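Local structure of beta-hexosaminidase LpqI (Mycobacterium tuberculosis H37Rv, 6GFV) at residues Thr54-Phe59 and Val86-Ser91; Ile48-Asp53 and Leu75-Asp80; Ile128-Ala133 and Leu176-His181. The protein cleaves terminal beta-1,4-linked N-acetylglucosamine from peptidoglycan fragments as a family 3 glycoside hydrolase, a step in the recycling of the mycobacterial cell wall. All coordinates share one frame; numbering follows the deposited sequence.

Contact 1 (Thr54-Phe59 and Val86-Ser91); sequences TDLTIF and VSRLRS
The end of L56 meets the end of R88 head-on. The leucine lies over one face of the R88 guanidinium, with its CD2 above the centre of the group, 3.9 Å from the plane. CG of L56 adds to this cover and sits 3.9 Å from NH2 of R88. The same guanidinium is met at its edge, near its plane, by the carbonyl of T54. R88 NH2 to T54 O is 2.8 Å, but the N-H points well off the oxygen (124°), so the bond is weak. The R88 chain starts with CG anti to the backbone N (chi1 -174°) and bends at chi2 (64°), which turns its end toward the 54-59 loop. NE has a firmer partner in the backbone oxygen of G51.

L89 follows R88 in a type I turn from S87 to R90. Its side chain runs roughly perpendicular to that of F59, and its CD2 comes 3.8 Å from CE2 of the ring. The same methyl also touches CD2 of L56, at 4.1 Å. At the outer margin, CD1 of L56 packs against OG of S91, 3.6 Å away. Helix 109-126 borders this apolar patch through M123 and L126.

The bond from NE to G51 O and the leucine over one face would limit rotation of the guanidinium; T54 O adds only a weak bond. Such restraint is consistent with a role for R88 in substrate binding, as in related enzymes.

Contact 2 (Ile48-Asp53 and Leu75-Asp80); sequences ILIGSD and LAVSVD
S78 turns its OG between its own backbone N and carbonyl carbon (chi1 68°), and this brings the hydroxyl back to the neighbouring strand. There OG donates to I48 O, at 3.1 Å. The backbone N of S78 donates to the same oxygen, at 3.0 Å and in the carbonyl plane. I48 O is therefore gripped twice by one residue, with the hydroxyl tilted 31° from that plane. L49 has CG anti to its backbone N (chi1 167°), and its CD1 packs 3.6 Å from OG of S78 on the same face of the sheet.

On the face of I48, I50, V77 and V79 the contacts are apolar. CG1 of I50 meets CG1 of V77 at 4.1 Å, the two side chains crossing at a slant. CB of I50 lies beside CG2 of V79.

The backbones pair in parallel. I48 N donates to A76 O, and I50 N donates to S78 O at 2.8 Å. Next to I50 a water takes the place of a direct bond. It donates to I50 O at 2.7 Å and accepts from D80 N.

D80, which follows V79 directly, is a likely substrate ligand, judging from related enzymes. Strand 47-50, helix 62-69 and strand 76-83 form a beta-alpha-beta unit, and L75 packs on that helix through I66 and V67. Such units build the TIM barrel of family 3 glycoside hydrolases.

Contact 3 (Ile128-Ala133 and Leu176-His181); sequences ITIDFA and LPVLKH
The side chains of I130 and L176 run alongside each other in the same direction, with CG1 of I130 4.0 Å from CD2 of L176. The other branch of I130, CG2, meets CG2 of V178 at 3.9 Å. That valine methyl is shared. It also lies 4.0 Å from CD1 of F132, set obliquely to the ring, and the F132 and V178 side chains share one heading. M225 of strand 223-230 touches both F132 and V178, and F266 packs edge-to-face with the F132 ring.

Around this apolar centre the backbones pair in parallel. L176 N donates to T129 O, and D131 N donates to L176 O; both bonds are close to straight. F132 is the centre of an inverse gamma turn. Past it, V178 N donates to A133 O at 2.8 Å, approaching from above the carbonyl plane, 52° out of it.

The polar edge is K180. Its CG sits between the backbone N and the carbonyl carbon (chi1 59°), and the chain is extended from there on. This carries NZ to F132 O, to which it donates a hydrogen bond of 2.9 Å, and CE passes 3.2 Å from the same oxygen. NZ also forms a salt bridge with E82 and a long, weak ion pair with D80. The peptide between K180 and H181 is cis. CB of K180 lies over one face of the H181 ring.

K180 and H181 probably bind substrate, as their counterparts do in relatives. Parallel barrel strands that deliver such residues near their C-terminal ends, as strand 176-182 does here, are characteristic of a TIM-barrel active site.

Of the segments in these contacts, strand 47-50 comes first and leads into the 54-59 loop. Helix 62-69 then returns the chain to strand 76-83, and contact 2 closes this beta-alpha-beta unit. The chain turns back at strand 86-87, where contact 1 closes a loop onto residues 54-59. The segments of contacts 1 and 2 alternate, so the two cross, and CB of R88 packs on CG2 of V79 where they meet. Contact 3 opens later and closes the loop that carries helix 156-172. Strand 76-83 pairs with strand 130-131, linking contacts 2 and 3 into one sheet. I128 packs on F59 and L89, which ties contact 3 to contact 1.

Contact 1 (Thr54-Phe59 and Val86-Ser91)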
loop_
_atom_site.group_PDB
_atom_site.type_symbol
_atom_site.label_atom_id
_atom_site.label_comp_id
_atom_site.label_asym_id
_atom_site.label_seq_id
_atom_site.Cartn_x
_atom_site.Cartn_y
_atom_site.Cartn_z
ATOM N N THR A 54 -1.308 -16.357 5.362
ATOM C CA THR A 54 -2.612 -16.214 6.009
ATOM C C THR A 54 -3.526 -17.418 5.695
ATOM O O THR A 54 -3.627 -17.846 4.551
ATOM C CB THR A 54 -3.294 -14.887 5.586
ATOM O OG1 THR A 54 -2.514 -13.789 6.074
ATOM C CG2 THR A 54 -4.684 -14.766 6.152
ATOM N N ASP A 55 -4.156 -17.963 6.730
ATOM C CA ASP A 55 -5.162 -19.015 6.580
ATOM C C ASP A 55 -6.443 -18.401 6.022
ATOM O O ASP A 55 -7.107 -17.634 6.694
ATOM C CB ASP A 55 -5.428 -19.702 7.931
ATOM C CG ASP A 55 -6.347 -20.915 7.818
ATOM O OD1 ASP A 55 -7.191 -20.971 6.900
ATOM O OD2 ASP A 55 -6.218 -21.821 8.668
ATOM N N LEU A 56 -6.780 -18.762 4.796
ATOM C CA LEU A 56 -7.922 -18.200 4.108
ATOM C C LEU A 56 -9.308 -18.570 4.694
ATOM O O LEU A 56 -10.319 -18.020 4.257
ATOM C CB LEU A 56 -7.864 -18.607 2.638
ATOM C CG LEU A 56 -6.682 -18.102 1.803
ATOM C CD1 LEU A 56 -6.876 -18.487 0.358
ATOM C CD2 LEU A 56 -6.506 -16.592 1.934
ATOM N N THR A 57 -9.377 -19.483 5.659
ATOM C CA THR A 57 -10.665 -19.760 6.307
ATOM C C THR A 57 -11.103 -18.579 7.151
ATOM O O THR A 57 -12.217 -18.568 7.640
ATOM C CB THR A 57 -10.664 -21.019 7.222
ATOM O OG1 THR A 57 -9.691 -20.885 8.259
ATOM C CG2 THR A 57 -10.409 -22.293 6.421
ATOM N N ILE A 58 -10.232 -17.587 7.308
ATOM C CA ILE A 58 -10.606 -16.337 7.965
ATOM C C ILE A 58 -11.817 -15.703 7.277
ATOM O O ILE A 58 -12.581 -14.996 7.924
ATOM C CB ILE A 58 -9.407 -15.307 8.006
ATOM C CG1 ILE A 58 -9.704 -14.138 8.944
ATOM C CG2 ILE A 58 -9.053 -14.792 6.622
ATOM C CD1 ILE A 58 -8.516 -13.180 9.173
ATOM N N PHE A 59 -12.018 -15.983 5.986
ATOM C CA PHE A 59 -13.136 -15.391 5.253
ATOM C C PHE A 59 -14.481 -16.076 5.545
ATOM O O PHE A 59 -15.529 -15.577 5.156
ATOM C CB PHE A 59 -12.860 -15.400 3.742
ATOM C CG PHE A 59 -11.780 -14.414 3.305
ATOM C CD1 PHE A 59 -11.920 -13.056 3.548
ATOM C CD2 PHE A 59 -10.643 -14.854 2.662
ATOM C CE1 PHE A 59 -10.941 -12.152 3.164
ATOM C CE2 PHE A 59 -9.659 -13.963 2.274
ATOM C CZ PHE A 59 -9.807 -12.608 2.526
ATOM N N VAL A 86 1.397 -13.315 -8.857
ATOM C CA VAL A 86 1.067 -12.760 -7.544
ATOM C C VAL A 86 -0.451 -12.685 -7.349
ATOM O O VAL A 86 -1.078 -11.651 -7.564
ATOM C CB VAL A 86 1.695 -11.356 -7.343
ATOM C CG1 VAL A 86 1.404 -10.846 -5.954
ATOM C CG2 VAL A 86 3.194 -11.428 -7.562
ATOM N N SER A 87 -1.044 -13.797 -6.936
ATOM C CA SER A 87 -2.493 -13.832 -6.807
ATOM C C SER A 87 -2.915 -14.620 -5.574
ATOM O O SER A 87 -3.269 -15.779 -5.671
ATOM C CB SER A 87 -3.111 -14.412 -8.078
ATOM O OG SER A 87 -4.459 -14.783 -7.883
ATOM N N ARG A 88 -2.860 -13.973 -4.413
ATOM C CA ARG A 88 -3.163 -14.623 -3.131
ATOM C C ARG A 88 -4.523 -15.334 -3.081
ATOM O O ARG A 88 -4.655 -16.395 -2.474
ATOM C CB ARG A 88 -3.099 -13.605 -1.993
ATOM C CG ARG A 88 -3.256 -14.229 -0.619
ATOM C CD ARG A 88 -2.091 -15.158 -0.341
ATOM N NE ARG A 88 -2.255 -16.026 0.823
ATOM C CZ ARG A 88 -2.710 -17.275 0.760
ATOM N NH1 ARG A 88 -3.078 -17.792 -0.406
ATOM N NH2 ARG A 88 -2.804 -18.000 1.865
ATOM N N LEU A 89 -5.524 -14.761 -3.737
ATOM C CA LEU A 89 -6.893 -15.254 -3.631
ATOM C C LEU A 89 -7.318 -16.091 -4.833
ATOM O O LEU A 89 -8.508 -16.242 -5.106
ATOM C CB LEU A 89 -7.860 -14.078 -3.454
ATOM C CG LEU A 89 -7.618 -13.149 -2.257
ATOM C CD1 LEU A 89 -8.667 -12.027 -2.195
ATOM C CD2 LEU A 89 -7.587 -13.939 -0.948
ATOM N N ARG A 90 -6.342 -16.625 -5.559
ATOM C CA ARG A 90 -6.631 -17.431 -6.747
ATOM C C ARG A 90 -7.637 -18.562 -6.470
ATOM O O ARG A 90 -8.458 -18.894 -7.319
ATOM C CB ARG A 90 -5.332 -18.005 -7.325
ATOM C CG ARG A 90 -4.516 -18.845 -6.365
ATOM C CD ARG A 90 -3.185 -19.248 -6.987
ATOM N NE ARG A 90 -2.389 -20.085 -6.098
ATOM C CZ ARG A 90 -1.704 -19.634 -5.050
ATOM N NH1 ARG A 90 -1.709 -18.340 -4.741
ATOM N NH2 ARG A 90 -1.013 -20.481 -4.301
ATOM N N SER A 91 -7.582 -19.134 -5.276
ATOM C CA SER A 91 -8.446 -20.266 -4.946
ATOM C C SER A 91 -9.906 -19.844 -4.807
ATOM O O SER A 91 -10.804 -20.681 -4.845
ATOM C CB SER A 91 -7.983 -20.929 -3.653
ATOM O OG SER A 91 -8.324 -20.129 -2.533
#

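Contact 2 (Ile48-Asp53 and Leu75-Asp80)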
loop_
_atom_site.group_PDB
_atom_site.type_symbol
_atom_site.label_atom_id
_atom_site.label_comp_id
_atom_site.label_asym_id
_atom_site.label_seq_id
_atom_site.Cartn_x
_atom_site.Cartn_y
_atom_site.Cartn_z
ATOM N N ILE A 48 -5.393 -4.895 8.556
ATOM C CA ILE A 48 -4.643 -6.135 8.444
ATOM C C ILE A 48 -4.301 -6.457 7.002
ATOM O O ILE A 48 -4.914 -5.922 6.079
ATOM C CB ILE A 48 -5.420 -7.315 9.059
ATOM C CG1 ILE A 48 -6.733 -7.551 8.305
ATOM C CG2 ILE A 48 -5.647 -7.079 10.539
ATOM C CD1 ILE A 48 -7.570 -8.722 8.844
ATOM N N LEU A 49 -3.306 -7.322 6.829
ATOM C CA LEU A 49 -2.906 -7.824 5.539
ATOM C C LEU A 49 -3.226 -9.324 5.428
ATOM O O LEU A 49 -2.860 -10.103 6.289
ATOM C CB LEU A 49 -1.407 -7.575 5.299
ATOM C CG LEU A 49 -0.768 -8.307 4.120
ATOM C CD1 LEU A 49 -1.301 -7.769 2.796
ATOM C CD2 LEU A 49 0.738 -8.220 4.184
ATOM N N ILE A 50 -3.928 -9.698 4.370
ATOM C CA ILE A 50 -4.068 -11.099 3.989
ATOM C C ILE A 50 -2.801 -11.474 3.219
ATOM O O ILE A 50 -2.722 -11.291 2.014
ATOM C CB ILE A 50 -5.323 -11.354 3.142
ATOM C CG1 ILE A 50 -6.567 -10.747 3.801
ATOM C CG2 ILE A 50 -5.525 -12.849 2.926
ATOM C CD1 ILE A 50 -6.817 -11.219 5.231
ATOM N N GLY A 51 -1.796 -11.957 3.945
ATOM C CA GLY A 51 -0.480 -12.194 3.376
ATOM C C GLY A 51 -0.286 -13.625 2.914
ATOM O O GLY A 51 -1.208 -14.422 2.973
ATOM N N SER A 52 0.930 -13.945 2.471
ATOM C CA SER A 52 1.232 -15.252 1.889
ATOM C C SER A 52 0.981 -16.428 2.823
ATOM O O SER A 52 0.686 -17.521 2.363
ATOM C CB SER A 52 2.691 -15.298 1.423
ATOM O OG SER A 52 2.863 -14.579 0.215
ATOM N N ASP A 53 1.126 -16.219 4.124
ATOM C CA ASP A 53 0.924 -17.312 5.073
ATOM C C ASP A 53 -0.411 -17.230 5.811
ATOM O O ASP A 53 -0.620 -17.959 6.771
ATOM C CB ASP A 53 2.064 -17.354 6.083
ATOM C CG ASP A 53 3.393 -17.694 5.440
ATOM O OD1 ASP A 53 3.502 -18.783 4.837
ATOM O OD2 ASP A 53 4.329 -16.870 5.522
ATOM N N LEU A 75 -12.367 -1.239 9.834
ATOM C CA LEU A 75 -11.058 -1.856 9.667
ATOM C C LEU A 75 -10.661 -1.955 8.192
ATOM O O LEU A 75 -11.481 -2.351 7.368
ATOM C CB LEU A 75 -11.072 -3.255 10.285
ATOM C CG LEU A 75 -9.753 -4.026 10.367
ATOM C CD1 LEU A 75 -8.845 -3.450 11.450
ATOM C CD2 LEU A 75 -9.989 -5.509 10.580
ATOM N N ALA A 76 -9.419 -1.603 7.850
ATOM C CA ALA A 76 -8.926 -1.823 6.483
ATOM C C ALA A 76 -8.489 -3.285 6.283
ATOM O O ALA A 76 -7.837 -3.853 7.146
ATOM C CB ALA A 76 -7.751 -0.875 6.157
ATOM N N VAL A 77 -8.837 -3.880 5.145
ATOM C CA VAL A 77 -8.401 -5.244 4.828
ATOM C C VAL A 77 -7.704 -5.310 3.468
ATOM O O VAL A 77 -8.338 -5.110 2.437
ATOM C CB VAL A 77 -9.589 -6.239 4.837
ATOM C CG1 VAL A 77 -9.099 -7.674 4.636
ATOM C CG2 VAL A 77 -10.385 -6.099 6.113
ATOM N N SER A 78 -6.407 -5.609 3.474
ATOM C CA SER A 78 -5.604 -5.521 2.254
ATOM C C SER A 78 -5.008 -6.861 1.808
ATOM O O SER A 78 -4.898 -7.788 2.603
ATOM C CB SER A 78 -4.474 -4.521 2.458
ATOM O OG SER A 78 -3.564 -5.021 3.401
ATOM N N VAL A 79 -4.592 -6.933 0.545
ATOM C CA VAL A 79 -4.108 -8.171 -0.075
ATOM C C VAL A 79 -3.281 -7.849 -1.323
ATOM O O VAL A 79 -3.496 -6.818 -1.961
ATOM C CB VAL A 79 -5.303 -9.097 -0.450
ATOM C CG1 VAL A 79 -6.190 -8.424 -1.475
ATOM C CG2 VAL A 79 -4.846 -10.499 -0.929
ATOM N N ASP A 80 -2.356 -8.740 -1.674
ATOM C CA ASP A 80 -1.632 -8.686 -2.945
ATOM C C ASP A 80 -2.349 -9.430 -4.059
ATOM O O ASP A 80 -2.172 -10.633 -4.203
ATOM C CB ASP A 80 -0.232 -9.290 -2.798
ATOM C CG ASP A 80 0.717 -8.409 -2.005
ATOM O OD1 ASP A 80 0.650 -7.176 -2.132
ATOM O OD2 ASP A 80 1.528 -8.959 -1.240
HETATM O O HOH W 1 -1.140 -10.968 -0.145
#

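Contact 3 (Ile128-Ala133 and Leu176-His181)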
loop_
_atom_site.group_PDB
_atom_site.type_symbol
_atom_site.label_atom_id
_atom_site.label_comp_id
_atom_site.label_asym_id
_atom_site.label_seq_id
_atom_site.Cartn_x
_atom_site.Cartn_y
_atom_site.Cartn_z
ATOM N N ILE A 128 -12.505 -7.646 1.330
ATOM C CA ILE A 128 -11.327 -6.880 0.916
ATOM C C ILE A 128 -11.704 -5.411 0.700
ATOM O O ILE A 128 -12.687 -5.128 0.021
ATOM C CB ILE A 128 -10.709 -7.428 -0.397
ATOM C CG1 ILE A 128 -10.217 -8.863 -0.221
ATOM C CG2 ILE A 128 -9.545 -6.539 -0.887
ATOM C CD1 ILE A 128 -9.268 -9.046 0.962
ATOM N N THR A 129 -10.921 -4.492 1.261
ATOM C CA THR A 129 -11.103 -3.061 0.974
ATOM C C THR A 129 -9.962 -2.437 0.155
ATOM O O THR A 129 -10.160 -1.396 -0.480
ATOM C CB THR A 129 -11.264 -2.228 2.263
ATOM O OG1 THR A 129 -10.048 -2.241 3.021
ATOM C CG2 THR A 129 -12.438 -2.747 3.121
ATOM N N ILE A 130 -8.787 -3.070 0.177
ATOM C CA ILE A 130 -7.573 -2.540 -0.471
ATOM C C ILE A 130 -6.821 -3.639 -1.208
ATOM O O ILE A 130 -6.567 -4.703 -0.638
ATOM C CB ILE A 130 -6.581 -1.893 0.550
ATOM C CG1 ILE A 130 -7.191 -0.666 1.238
ATOM C CG2 ILE A 130 -5.272 -1.513 -0.138
ATOM C CD1 ILE A 130 -6.455 -0.266 2.505
ATOM N N ASP A 131 -6.471 -3.377 -2.462
ATOM C CA ASP A 131 -5.646 -4.286 -3.271
ATOM C C ASP A 131 -4.363 -3.561 -3.672
ATOM O O ASP A 131 -4.418 -2.512 -4.307
ATOM C CB ASP A 131 -6.391 -4.750 -4.530
ATOM C CG ASP A 131 -5.596 -5.776 -5.374
ATOM O OD1 ASP A 131 -4.558 -6.285 -4.932
ATOM O OD2 ASP A 131 -6.049 -6.099 -6.482
ATOM N N PHE A 132 -3.222 -4.139 -3.318
ATOM C CA PHE A 132 -1.938 -3.578 -3.710
ATOM C C PHE A 132 -1.664 -3.907 -5.181
ATOM O O PHE A 132 -0.888 -4.801 -5.499
ATOM C CB PHE A 132 -0.843 -4.089 -2.789
ATOM C CG PHE A 132 -1.006 -3.635 -1.377
ATOM C CD1 PHE A 132 -1.191 -2.290 -1.089
ATOM C CD2 PHE A 132 -1.016 -4.540 -0.334
ATOM C CE1 PHE A 132 -1.350 -1.862 0.202
ATOM C CE2 PHE A 132 -1.189 -4.113 0.955
ATOM C CZ PHE A 132 -1.348 -2.763 1.229
ATOM N N ALA A 133 -2.361 -3.182 -6.047
ATOM C CA ALA A 133 -2.271 -3.290 -7.495
ATOM C C ALA A 133 -3.024 -2.085 -8.087
ATOM O O ALA A 133 -3.966 -1.592 -7.479
ATOM C CB ALA A 133 -2.856 -4.619 -7.981
ATOM N N LEU A 176 -10.007 -0.075 -3.221
ATOM C CA LEU A 176 -8.948 0.925 -3.417
ATOM C C LEU A 176 -7.761 0.336 -4.173
ATOM O O LEU A 176 -7.100 -0.577 -3.680
ATOM C CB LEU A 176 -8.454 1.497 -2.083
ATOM C CG LEU A 176 -7.313 2.520 -2.200
ATOM C CD1 LEU A 176 -7.868 3.877 -2.582
ATOM C CD2 LEU A 176 -6.483 2.611 -0.926
ATOM N N PRO A 177 -7.492 0.861 -5.371
ATOM C CA PRO A 177 -6.280 0.495 -6.104
ATOM C C PRO A 177 -5.032 1.204 -5.558
ATOM O O PRO A 177 -5.120 2.354 -5.128
ATOM C CB PRO A 177 -6.585 0.957 -7.522
ATOM C CG PRO A 177 -7.495 2.171 -7.316
ATOM C CD PRO A 177 -8.310 1.846 -6.097
ATOM N N VAL A 178 -3.885 0.528 -5.587
ATOM C CA VAL A 178 -2.653 1.110 -5.099
ATOM C C VAL A 178 -1.539 0.928 -6.124
ATOM O O VAL A 178 -1.122 -0.192 -6.402
ATOM C CB VAL A 178 -2.209 0.498 -3.751
ATOM C CG1 VAL A 178 -0.968 1.197 -3.247
ATOM C CG2 VAL A 178 -3.316 0.629 -2.713
ATOM N N LEU A 179 -1.080 2.039 -6.697
ATOM C CA LEU A 179 0.014 2.022 -7.677
ATOM C C LEU A 179 1.358 1.704 -7.004
ATOM O O LEU A 179 1.638 2.185 -5.911
ATOM C CB LEU A 179 0.102 3.386 -8.404
ATOM C CG LEU A 179 -1.182 4.145 -8.797
ATOM C CD1 LEU A 179 -0.837 5.512 -9.412
ATOM C CD2 LEU A 179 -2.063 3.362 -9.755
ATOM N N LYS A 180 2.193 0.904 -7.669
ATOM C CA LYS A 180 3.490 0.515 -7.108
ATOM C C LYS A 180 4.529 0.228 -8.208
ATOM O O LYS A 180 4.146 -0.049 -9.342
ATOM C CB LYS A 180 3.317 -0.706 -6.178
ATOM C CG LYS A 180 2.731 -1.972 -6.799
ATOM C CD LYS A 180 2.406 -3.027 -5.717
ATOM C CE LYS A 180 2.198 -4.430 -6.305
ATOM N NZ LYS A 180 1.872 -5.507 -5.305
ATOM N N HIS A 181 5.834 0.310 -7.914
ATOM C CA HIS A 181 6.439 0.810 -6.681
ATOM C C HIS A 181 7.160 2.161 -6.922
ATOM O O HIS A 181 8.205 2.195 -7.571
ATOM C CB HIS A 181 7.462 -0.197 -6.129
ATOM C CG HIS A 181 6.973 -1.614 -6.081
ATOM N ND1 HIS A 181 6.762 -2.376 -7.209
ATOM C CD2 HIS A 181 6.655 -2.404 -5.034
ATOM C CE1 HIS A 181 6.323 -3.569 -6.857
ATOM N NE2 HIS A 181 6.242 -3.609 -5.543
#